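Local coordinates for protein putative dehydrogenase (Pseudarthrobacter phenanthrenivorans, PDB 6A3F) that catalyses the NAD(+)-dependent oxidation of levoglucosan to 3-dehydrolevoglucosan, working as a homotetramer of the Gfo/Idh/MocA family, at residues V26-G31 and F76-S81; K124-T129 and K134-A139; P157-A162 and I306-E311; W195-S200 and P237-Q242. All blocks are in the same frame, centred on the assembly; numbering follows the deposited sequence.

How the contacts relate
From the N terminus, contact 1 (26-31 with 76-81) closes first, bringing the first strand of the nucleotide-binding domain to the turn that leads into its edge strand 80-82. Contact 2 (124-129 with 134-139) follows in the same domain as a short local closure, a loop folded on the helix after it. Contact 3 (157-162 with 306-311) spans 143 residues and packs a helix on the large mixed sheet of the C-terminal domain. Contact 4 (195-200 with 237-242) lies wholly within that span. Contacts 2 and 4 touch through Arg128 and Ser200, where the two domains meet; contacts 1 and 3 lie on opposite sides of the chain's centre.

Contact 1: V26-G31 and F76-S81; sequences VGLIGG and FGFENS
Val26 opens the contact through its backbone: its O lies at the edge of the Phe78 ring, near the ring plane, 3.9 Å from CE2. This is the start of a Rossmann fold. Residues 26-30 end the first strand, third in order across the six-stranded parallel sheet, while 76-81 carries the chain from the end of helix 66-76 into edge strand 80-82. Backbone bonds from Val26 to strand 55-62 and from Gly27 to strand 96-100 hold the first strand between its two neighbours. Leu28 makes the main contact. With CG anti to the backbone N (chi1 174°), its side chain reaches over toward Phe78 and crosses it at about a right angle. Leu28 CB, approaching obliquely, and CD2 lie 3.8 Å and 3.9 Å from Phe78 CZ respectively. No hydrogen bond joins the segments, and the touching residues are buried. Ile61 of the intervening strand 55-62 touches both Leu28 and Phe78, and Ala73 of helix 66-76 also packs on Phe78, so the ring belongs to the core between sheet and helices. Beyond Leu28 the strand ends at Gly30, where the chain turns toward helix 35-48 past the NADH-binding Phe33 and Met34, consistent with the GxGxxG turn of dinucleotide-binding Rossmann domains. Gly30 and Gly31 both have positive phi. On the other segment Gly77, also with positive phi, is the first residue past the helix, just before Phe78, whose CE1 comes within 4.1 Å of Leu28 CD2.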
# COMPACT_ATOMS: atom_id res chain seq x y z
N VAL B 26 -17.56 -33.94 -19.47
CA VAL B 26 -17.88 -32.52 -19.67
C VAL B 26 -17.87 -32.21 -21.16
O VAL B 26 -16.88 -32.52 -21.86
CB VAL B 26 -16.86 -31.61 -18.96
CG1 VAL B 26 -17.15 -30.14 -19.23
CG2 VAL B 26 -16.80 -31.90 -17.47
N GLY B 27 -18.93 -31.52 -21.57
CA GLY B 27 -18.97 -30.81 -22.82
C GLY B 27 -18.86 -29.31 -22.61
O GLY B 27 -19.72 -28.73 -21.98
N LEU B 28 -17.79 -28.71 -23.11
CA LEU B 28 -17.58 -27.25 -23.08
C LEU B 28 -18.05 -26.65 -24.41
O LEU B 28 -17.63 -27.07 -25.47
CB LEU B 28 -16.08 -27.00 -22.87
CG LEU B 28 -15.58 -25.57 -22.95
CD1 LEU B 28 -16.23 -24.72 -21.88
CD2 LEU B 28 -14.07 -25.50 -22.80
N ILE B 29 -18.93 -25.67 -24.33
CA ILE B 29 -19.43 -24.98 -25.52
C ILE B 29 -18.84 -23.57 -25.51
O ILE B 29 -19.18 -22.78 -24.60
CB ILE B 29 -20.97 -24.97 -25.52
CG1 ILE B 29 -21.52 -26.40 -25.45
CG2 ILE B 29 -21.52 -24.19 -26.71
CD1 ILE B 29 -23.01 -26.47 -25.21
N GLY B 30 -17.95 -23.30 -26.47
CA GLY B 30 -17.39 -21.97 -26.70
C GLY B 30 -16.29 -21.64 -25.69
O GLY B 30 -15.48 -22.47 -25.39
N GLY B 31 -16.27 -20.43 -25.17
CA GLY B 31 -15.29 -20.08 -24.15
C GLY B 31 -14.26 -19.08 -24.63
O GLY B 31 -13.60 -18.47 -23.80
N PHE B 76 -6.85 -27.63 -25.69
CA PHE B 76 -7.44 -27.75 -24.37
C PHE B 76 -7.49 -29.21 -23.90
O PHE B 76 -7.85 -29.44 -22.78
CB PHE B 76 -8.82 -27.07 -24.32
CG PHE B 76 -8.79 -25.59 -24.61
CD1 PHE B 76 -7.79 -24.77 -24.09
CD2 PHE B 76 -9.78 -24.99 -25.38
CE1 PHE B 76 -7.74 -23.42 -24.38
CE2 PHE B 76 -9.75 -23.62 -25.64
CZ PHE B 76 -8.73 -22.84 -25.16
N GLY B 77 -7.07 -30.19 -24.72
CA GLY B 77 -7.03 -31.58 -24.26
C GLY B 77 -8.40 -32.24 -24.13
O GLY B 77 -8.60 -33.04 -23.20
N PHE B 78 -9.32 -31.92 -25.04
CA PHE B 78 -10.60 -32.61 -25.17
C PHE B 78 -10.48 -33.75 -26.19
O PHE B 78 -9.79 -33.61 -27.20
CB PHE B 78 -11.69 -31.65 -25.61
CG PHE B 78 -12.17 -30.79 -24.49
CD1 PHE B 78 -11.38 -29.75 -24.01
CD2 PHE B 78 -13.39 -31.03 -23.90
CE1 PHE B 78 -11.84 -28.94 -22.99
CE2 PHE B 78 -13.83 -30.23 -22.85
CZ PHE B 78 -13.04 -29.19 -22.41
N GLU B 79 -11.15 -34.85 -25.86
CA GLU B 79 -11.11 -36.06 -26.65
C GLU B 79 -11.76 -35.81 -28.03
O GLU B 79 -11.23 -36.26 -29.03
CB GLU B 79 -11.83 -37.18 -25.89
CG GLU B 79 -11.99 -38.44 -26.74
CD GLU B 79 -12.53 -39.66 -26.01
OE1 GLU B 79 -12.61 -39.63 -24.76
OE2 GLU B 79 -12.84 -40.66 -26.70
N ASN B 80 -12.91 -35.13 -28.05
CA ASN B 80 -13.75 -34.98 -29.24
C ASN B 80 -14.07 -33.51 -29.46
O ASN B 80 -13.99 -32.75 -28.49
CB ASN B 80 -15.07 -35.74 -29.09
CG ASN B 80 -14.84 -37.20 -28.76
OD1 ASN B 80 -15.10 -37.67 -27.65
ND2 ASN B 80 -14.20 -37.87 -29.69
N SER B 81 -14.50 -33.17 -30.68
CA SER B 81 -14.89 -31.82 -31.07
C SER B 81 -16.10 -31.85 -32.01
O SER B 81 -16.36 -32.84 -32.66
CB SER B 81 -13.76 -31.12 -31.73
OG SER B 81 -13.44 -31.73 -32.97

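Contact 2: K124-T129 and K134-A139; sequences KPLART and KAMYDA
Leu126 and Met136 are the closest backbone positions, their CA atoms 8.2 Å apart, where the irregular segment 124-129 passes the helical segment 134-139. Both belong to the Rossmann domain, in the loop after strand 119-122 and the helix 130-141 it enters. A cis peptide bond precedes Pro125, next to Lys124, which binds both NADH and levoglucosan, and Thr129 is the N-cap residue of the helix. Side chains meet tip to tip: Leu126 CG lies 3.6 Å from Met136 CE, and Leu126 CD1 is equally near that methyl. The methionine chain reaches out along chi2 (166°) and then bends at chi3 (69°), which turns CE onto the leucine. Its sulfur faces the loop backbone, with SD 3.5 Å from Leu126 O and 3.8 Å from Ala127 CB. Leu126 O also accepts a hydrogen bond from His106 ND1, and Met136 packs on His106 as well, so this buried methionine lies behind a residue of the NADH site. Phe380 of helix 380-399 touches both Leu126 and Met136. One turn along the helix surface, Lys134 NZ forms a salt bridge with Asp138 OD2, 2.9 Å away, using the oxygen's syn lone pair.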
# COMPACT_ATOMS: atom_id res chain seq x y z
N LYS B 124 -21.79 -15.97 -16.67
CA LYS B 124 -22.61 -14.83 -16.35
C LYS B 124 -22.57 -13.77 -17.46
O LYS B 124 -21.69 -13.85 -18.34
CB LYS B 124 -22.16 -14.23 -15.01
CG LYS B 124 -20.66 -14.19 -14.76
CD LYS B 124 -19.82 -13.43 -15.76
CE LYS B 124 -20.16 -11.98 -15.91
NZ LYS B 124 -19.35 -11.33 -16.97
N PRO B 125 -23.50 -12.78 -17.46
CA PRO B 125 -24.77 -12.84 -16.73
C PRO B 125 -25.61 -14.06 -17.19
O PRO B 125 -25.32 -14.66 -18.23
CB PRO B 125 -25.42 -11.50 -17.07
CG PRO B 125 -24.92 -11.20 -18.48
CD PRO B 125 -23.50 -11.73 -18.48
N LEU B 126 -26.63 -14.44 -16.46
CA LEU B 126 -27.22 -15.71 -16.78
C LEU B 126 -27.78 -15.65 -18.21
O LEU B 126 -27.60 -16.54 -19.01
CB LEU B 126 -28.31 -16.03 -15.76
CG LEU B 126 -28.85 -17.45 -15.87
CD1 LEU B 126 -27.78 -18.47 -15.53
CD2 LEU B 126 -30.07 -17.65 -14.97
N ALA B 127 -28.42 -14.55 -18.53
CA ALA B 127 -28.88 -14.30 -19.88
C ALA B 127 -28.85 -12.79 -20.19
O ALA B 127 -28.53 -11.97 -19.32
CB ALA B 127 -30.28 -14.89 -20.00
N ARG B 128 -29.30 -12.48 -21.41
CA ARG B 128 -29.36 -11.14 -22.05
C ARG B 128 -30.39 -10.28 -21.31
O ARG B 128 -30.20 -9.09 -21.15
CB ARG B 128 -29.73 -11.37 -23.52
CG ARG B 128 -29.24 -10.36 -24.54
CD ARG B 128 -29.73 -10.69 -25.96
NE ARG B 128 -30.95 -11.51 -25.99
CZ ARG B 128 -31.03 -12.76 -26.46
NH1 ARG B 128 -31.98 -13.59 -26.07
NH2 ARG B 128 -30.17 -13.20 -27.35
N THR B 129 -31.47 -10.89 -20.81
CA THR B 129 -32.59 -10.20 -20.16
C THR B 129 -33.10 -10.95 -18.93
O THR B 129 -32.87 -12.16 -18.77
CB THR B 129 -33.83 -10.09 -21.06
OG1 THR B 129 -34.91 -10.53 -20.23
CG2 THR B 129 -33.83 -10.94 -22.32
N LYS B 134 -35.42 -15.92 -16.37
CA LYS B 134 -36.52 -16.65 -15.70
C LYS B 134 -36.80 -18.00 -16.38
O LYS B 134 -37.02 -19.01 -15.71
CB LYS B 134 -37.79 -15.80 -15.74
CG LYS B 134 -38.98 -16.38 -14.98
CD LYS B 134 -40.24 -15.54 -15.14
CE LYS B 134 -41.38 -16.01 -14.24
NZ LYS B 134 -41.81 -17.36 -14.66
N ALA B 135 -36.75 -18.02 -17.70
CA ALA B 135 -36.99 -19.22 -18.46
C ALA B 135 -35.91 -20.25 -18.13
O ALA B 135 -36.18 -21.44 -18.04
CB ALA B 135 -37.02 -18.91 -19.94
N MET B 136 -34.67 -19.82 -17.94
CA MET B 136 -33.60 -20.79 -17.58
C MET B 136 -33.83 -21.36 -16.18
O MET B 136 -33.75 -22.59 -15.90
CB MET B 136 -32.22 -20.12 -17.67
CG MET B 136 -31.85 -19.75 -19.08
SD MET B 136 -30.42 -18.60 -19.19
CE MET B 136 -29.13 -19.73 -18.64
N TYR B 137 -34.09 -20.46 -15.27
CA TYR B 137 -34.37 -20.87 -13.92
C TYR B 137 -35.55 -21.86 -13.90
O TYR B 137 -35.48 -22.95 -13.29
CB TYR B 137 -34.65 -19.63 -13.10
CG TYR B 137 -35.10 -19.93 -11.71
CD1 TYR B 137 -34.33 -20.73 -10.89
CD2 TYR B 137 -36.30 -19.42 -11.23
CE1 TYR B 137 -34.74 -21.03 -9.61
CE2 TYR B 137 -36.73 -19.73 -9.95
CZ TYR B 137 -35.94 -20.52 -9.15
OH TYR B 137 -36.35 -20.83 -7.88
N ASP B 138 -36.65 -21.48 -14.59
CA ASP B 138 -37.84 -22.37 -14.61
C ASP B 138 -37.51 -23.76 -15.19
O ASP B 138 -37.99 -24.78 -14.70
CB ASP B 138 -38.97 -21.71 -15.37
CG ASP B 138 -39.63 -20.60 -14.61
OD1 ASP B 138 -39.51 -20.49 -13.34
OD2 ASP B 138 -40.31 -19.81 -15.32
N ALA B 139 -36.63 -23.82 -16.16
CA ALA B 139 -36.28 -25.08 -16.78
C ALA B 139 -35.51 -25.99 -15.83
O ALA B 139 -35.45 -27.19 -16.07
CB ALA B 139 -35.47 -24.81 -18.01

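Contact 3: P157-A162 and I306-E311; sequences PAVALA and IVFNYE
The Phe308 ring is covered on both faces. Val159 CG2 sits over one, 3.8 Å from the ring centroid and 18° off the normal, a CH-pi contact in which the valine crosses the ring at about a right angle. On the opposite face lies the backbone N of Tyr310, offset toward the rim. Ala158 CB approaches obliquely, 3.7 Å from Phe308 CE1. With CG anti to the backbone N (chi1 172°), Phe308 carries its ring across to the helix. Further along, Ala162 CB meets Ile306 CG2 at 4.0 Å, and Leu316 of the adjoining strand 315-320 touches all of Ala162, Ile306 and Phe308. Apolar side chains dominate the buried contact, and no hydrogen bond crosses it. Where the strand ends, Asn309 OD1 accepts from Glu311 N at 2.9 Å, an Asx turn with the donor well above the carbonyl plane; Tyr310 then meets Tyr153, a levoglucosan-binding residue, edge to face, and its OH bonds to Leu351 O of a second subunit. Helix 157-162 and strand 306-309 run nearly antiparallel, at 166°, with their axes 9.5 Å apart. This is helix-on-sheet packing in the C-terminal alpha/beta domain of Gfo/Idh/MocA enzymes, where helices cover one face of a large mixed sheet.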
# COMPACT_ATOMS: atom_id res chain seq x y z
N PRO B 157 -10.32 -17.09 -2.11
CA PRO B 157 -10.33 -17.47 -0.71
C PRO B 157 -10.57 -16.27 0.21
O PRO B 157 -11.29 -16.42 1.19
CB PRO B 157 -8.99 -18.17 -0.50
CG PRO B 157 -8.77 -18.82 -1.83
CD PRO B 157 -9.27 -17.79 -2.82
N ALA B 158 -9.99 -15.11 -0.07
CA ALA B 158 -10.17 -13.91 0.73
C ALA B 158 -11.66 -13.52 0.87
O ALA B 158 -12.07 -13.00 1.89
CB ALA B 158 -9.39 -12.80 0.11
N VAL B 159 -12.43 -13.71 -0.19
CA VAL B 159 -13.84 -13.38 -0.18
C VAL B 159 -14.63 -14.38 0.68
O VAL B 159 -15.49 -13.97 1.50
CB VAL B 159 -14.38 -13.30 -1.62
CG1 VAL B 159 -15.90 -13.02 -1.62
CG2 VAL B 159 -13.60 -12.26 -2.42
N ALA B 160 -14.31 -15.66 0.56
CA ALA B 160 -14.89 -16.69 1.45
C ALA B 160 -14.46 -16.45 2.90
O ALA B 160 -15.22 -16.74 3.80
CB ALA B 160 -14.47 -18.06 1.01
N LEU B 161 -13.25 -15.95 3.12
CA LEU B 161 -12.80 -15.55 4.47
C LEU B 161 -13.66 -14.41 5.02
O LEU B 161 -14.00 -14.38 6.22
CB LEU B 161 -11.32 -15.13 4.39
CG LEU B 161 -10.72 -14.67 5.72
CD1 LEU B 161 -10.79 -15.80 6.74
CD2 LEU B 161 -9.26 -14.26 5.52
N ALA B 162 -13.95 -13.41 4.20
CA ALA B 162 -14.85 -12.30 4.61
C ALA B 162 -16.21 -12.87 5.06
O ALA B 162 -16.80 -12.47 6.09
CB ALA B 162 -15.06 -11.35 3.46
N ILE B 306 -14.29 -4.72 6.80
CA ILE B 306 -13.61 -5.62 5.92
C ILE B 306 -13.46 -4.93 4.57
O ILE B 306 -14.42 -4.36 4.10
CB ILE B 306 -14.35 -6.95 5.72
CG1 ILE B 306 -14.58 -7.69 7.05
CG2 ILE B 306 -13.61 -7.83 4.73
CD1 ILE B 306 -15.61 -8.77 6.95
N VAL B 307 -12.25 -4.97 4.01
CA VAL B 307 -11.94 -4.35 2.73
C VAL B 307 -11.25 -5.40 1.86
O VAL B 307 -10.36 -6.13 2.35
CB VAL B 307 -11.05 -3.10 2.92
CG1 VAL B 307 -10.47 -2.59 1.60
CG2 VAL B 307 -11.83 -2.00 3.62
N PHE B 308 -11.58 -5.45 0.58
CA PHE B 308 -11.00 -6.42 -0.34
C PHE B 308 -10.70 -5.71 -1.66
O PHE B 308 -11.45 -4.81 -2.05
CB PHE B 308 -11.96 -7.58 -0.63
CG PHE B 308 -11.53 -8.53 -1.72
CD1 PHE B 308 -10.46 -9.40 -1.53
CD2 PHE B 308 -12.22 -8.60 -2.92
CE1 PHE B 308 -10.05 -10.25 -2.53
CE2 PHE B 308 -11.82 -9.50 -3.90
CZ PHE B 308 -10.76 -10.33 -3.70
N ASN B 309 -9.63 -6.15 -2.31
CA ASN B 309 -9.16 -5.66 -3.63
C ASN B 309 -8.63 -6.86 -4.42
O ASN B 309 -7.56 -7.42 -4.10
CB ASN B 309 -8.11 -4.57 -3.49
CG ASN B 309 -7.35 -4.24 -4.76
OD1 ASN B 309 -7.82 -4.56 -5.85
ND2 ASN B 309 -6.24 -3.48 -4.64
N TYR B 310 -9.37 -7.28 -5.44
CA TYR B 310 -9.01 -8.43 -6.25
C TYR B 310 -7.66 -8.22 -6.98
O TYR B 310 -6.98 -9.19 -7.29
CB TYR B 310 -10.09 -8.81 -7.28
CG TYR B 310 -9.72 -10.06 -8.01
CD1 TYR B 310 -10.03 -11.30 -7.49
CD2 TYR B 310 -9.03 -10.01 -9.21
CE1 TYR B 310 -9.63 -12.47 -8.12
CE2 TYR B 310 -8.55 -11.16 -9.82
CZ TYR B 310 -8.89 -12.40 -9.29
OH TYR B 310 -8.50 -13.52 -9.91
N GLU B 311 -7.24 -7.00 -7.27
CA GLU B 311 -5.90 -6.82 -7.87
C GLU B 311 -4.80 -7.31 -6.91
O GLU B 311 -3.64 -7.58 -7.36
CB GLU B 311 -5.66 -5.38 -8.27
CG GLU B 311 -6.60 -4.93 -9.38
CD GLU B 311 -6.28 -3.62 -10.09
OE1 GLU B 311 -5.73 -2.73 -9.43
OE2 GLU B 311 -6.56 -3.51 -11.34

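Contact 4: W195-S200 and P237-Q242; sequences WRFQKS and PERPLQ. With SO4 (sulfate ion), chain E.
Arg239 and Phe197 bury most of the surface here, the arginine lying over one face of the ring. Its NE stands above the ring centre and 3.6 Å from Phe197 CE1; CD makes a CH-pi contact at 4.0 Å from the ring centroid. The guanidinium follows as a cation-pi partner, Arg239 CZ being 4.4 Å from the centroid of the Phe197 ring, with guanidinium and ring planes 37° apart. The arginine chain runs extended from CG to NE (chi3 -180°), which carries CD and NE over the ring face. The guanidinium is pinned at its far end: NH2 gives a hydrogen bond to Ser186 O, and NH1 to Asp188 O and Ser191 O, so this buried charge is met by backbone carbonyls. Residues 238-242 form one strand of a small two-stranded antiparallel sheet, paired with 256-261, in the substrate-binding C-terminal domain; 195-200 starts in a short 3-10 turn, Trp195 and Arg196, both NADH-binding, Arg196 also binding levoglucosan. Just before Phe197, these two residues hold a sulfate, probably from the crystallisation liquor. Trp195 NE1 donates to its O4 at 3.1 Å, from the indole edge. Arg196 NH1 gives a nearly straight bond to O2 (2.6 Å, 167°), while NH2 reaches O1 at 2.9 Å. The Arg196 guanidinium presents its edge to the ion and one face to Trp195, whose CZ2 sits 3.6 Å above the guanidinium plane.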
# COMPACT_ATOMS: atom_id res chain seq x y z
N TRP B 195 -19.34 -7.53 -29.54
CA TRP B 195 -20.61 -7.93 -29.01
C TRP B 195 -20.84 -7.35 -27.61
O TRP B 195 -22.01 -7.15 -27.23
CB TRP B 195 -20.78 -9.45 -29.01
CG TRP B 195 -19.99 -10.20 -27.97
CD1 TRP B 195 -18.77 -10.77 -28.16
CD2 TRP B 195 -20.38 -10.49 -26.60
NE1 TRP B 195 -18.37 -11.41 -27.01
CE2 TRP B 195 -19.33 -11.25 -26.04
CE3 TRP B 195 -21.50 -10.20 -25.81
CZ2 TRP B 195 -19.36 -11.71 -24.71
CZ3 TRP B 195 -21.54 -10.67 -24.51
CH2 TRP B 195 -20.48 -11.44 -23.97
N ARG B 196 -19.77 -7.15 -26.84
CA ARG B 196 -19.92 -6.61 -25.47
C ARG B 196 -20.42 -5.16 -25.50
O ARG B 196 -20.82 -4.65 -24.45
CB ARG B 196 -18.58 -6.66 -24.69
CG ARG B 196 -18.08 -8.06 -24.38
CD ARG B 196 -16.84 -8.06 -23.50
NE ARG B 196 -16.56 -9.40 -23.05
CZ ARG B 196 -16.03 -10.34 -23.81
NH1 ARG B 196 -15.67 -10.06 -25.06
NH2 ARG B 196 -15.92 -11.58 -23.36
N PHE B 197 -20.44 -4.50 -26.68
CA PHE B 197 -20.95 -3.16 -26.77
C PHE B 197 -22.31 -3.13 -27.49
O PHE B 197 -22.76 -2.04 -27.84
CB PHE B 197 -19.93 -2.23 -27.44
CG PHE B 197 -18.66 -2.11 -26.65
CD1 PHE B 197 -18.60 -1.29 -25.52
CD2 PHE B 197 -17.55 -2.88 -26.96
CE1 PHE B 197 -17.45 -1.22 -24.75
CE2 PHE B 197 -16.41 -2.84 -26.16
CZ PHE B 197 -16.36 -2.01 -25.06
N GLN B 198 -22.98 -4.27 -27.59
CA GLN B 198 -24.21 -4.33 -28.42
C GLN B 198 -25.36 -4.85 -27.57
O GLN B 198 -25.37 -6.00 -27.24
CB GLN B 198 -23.97 -5.24 -29.63
CG GLN B 198 -22.90 -4.71 -30.55
CD GLN B 198 -22.90 -5.38 -31.90
OE1 GLN B 198 -22.38 -6.49 -32.07
NE2 GLN B 198 -23.45 -4.68 -32.87
N LYS B 199 -26.35 -4.00 -27.28
CA LYS B 199 -27.45 -4.36 -26.41
C LYS B 199 -28.16 -5.62 -26.92
O LYS B 199 -28.73 -6.35 -26.13
CB LYS B 199 -28.40 -3.17 -26.31
CG LYS B 199 -29.68 -3.36 -25.51
CD LYS B 199 -30.47 -2.05 -25.49
CE LYS B 199 -31.53 -2.00 -24.42
NZ LYS B 199 -32.57 -3.02 -24.67
N SER B 200 -28.20 -5.81 -28.24
CA SER B 200 -28.96 -6.93 -28.86
C SER B 200 -28.28 -8.29 -28.60
O SER B 200 -28.96 -9.33 -28.63
CB SER B 200 -29.20 -6.69 -30.35
OG SER B 200 -27.97 -6.67 -31.06
N PRO B 237 -19.49 6.70 -27.25
CA PRO B 237 -20.78 6.34 -27.79
C PRO B 237 -20.72 5.72 -29.19
O PRO B 237 -21.73 5.30 -29.69
CB PRO B 237 -21.52 7.69 -27.85
CG PRO B 237 -20.41 8.67 -28.06
CD PRO B 237 -19.30 8.15 -27.17
N GLU B 238 -19.53 5.68 -29.76
CA GLU B 238 -19.31 5.16 -31.09
C GLU B 238 -17.97 4.41 -31.12
O GLU B 238 -16.97 4.92 -30.65
CB GLU B 238 -19.33 6.39 -32.01
CG GLU B 238 -18.83 6.23 -33.40
CD GLU B 238 -19.20 7.49 -34.18
OE1 GLU B 238 -18.32 8.34 -34.36
OE2 GLU B 238 -20.39 7.64 -34.49
N ARG B 239 -17.93 3.29 -31.79
CA ARG B 239 -16.63 2.60 -31.99
C ARG B 239 -16.52 2.05 -33.42
O ARG B 239 -17.52 1.78 -34.10
CB ARG B 239 -16.47 1.42 -31.03
CG ARG B 239 -16.30 1.83 -29.57
CD ARG B 239 -16.39 0.64 -28.63
NE ARG B 239 -16.23 1.06 -27.23
CZ ARG B 239 -15.09 1.47 -26.66
NH1 ARG B 239 -13.95 1.49 -27.34
NH2 ARG B 239 -15.11 1.89 -25.39
N PRO B 240 -15.28 1.86 -33.84
CA PRO B 240 -15.07 1.30 -35.17
C PRO B 240 -15.36 -0.19 -35.23
O PRO B 240 -14.92 -0.93 -34.37
CB PRO B 240 -13.56 1.47 -35.45
CG PRO B 240 -12.95 1.60 -34.07
CD PRO B 240 -14.02 2.31 -33.26
N LEU B 241 -16.04 -0.65 -36.29
CA LEU B 241 -16.12 -2.06 -36.50
C LEU B 241 -14.72 -2.57 -36.90
O LEU B 241 -13.92 -1.82 -37.43
CB LEU B 241 -17.18 -2.33 -37.58
CG LEU B 241 -18.63 -2.13 -37.15
CD1 LEU B 241 -19.56 -1.93 -38.36
CD2 LEU B 241 -19.15 -3.30 -36.30
N GLN B 242 -14.43 -3.84 -36.62
CA GLN B 242 -13.23 -4.55 -37.16
C GLN B 242 -13.58 -5.12 -38.54
O GLN B 242 -14.41 -6.02 -38.61
CB GLN B 242 -12.80 -5.72 -36.28
CG GLN B 242 -12.19 -5.28 -34.95
CD GLN B 242 -11.76 -6.44 -34.07
OE1 GLN B 242 -12.57 -7.21 -33.55
NE2 GLN B 242 -10.45 -6.56 -33.89
S SO4 E . -15.32 -13.54 -26.40
O1 SO4 E . -15.91 -13.88 -25.07
O2 SO4 E . -14.88 -12.11 -26.42
O3 SO4 E . -14.15 -14.45 -26.67
O4 SO4 E . -16.39 -13.74 -27.41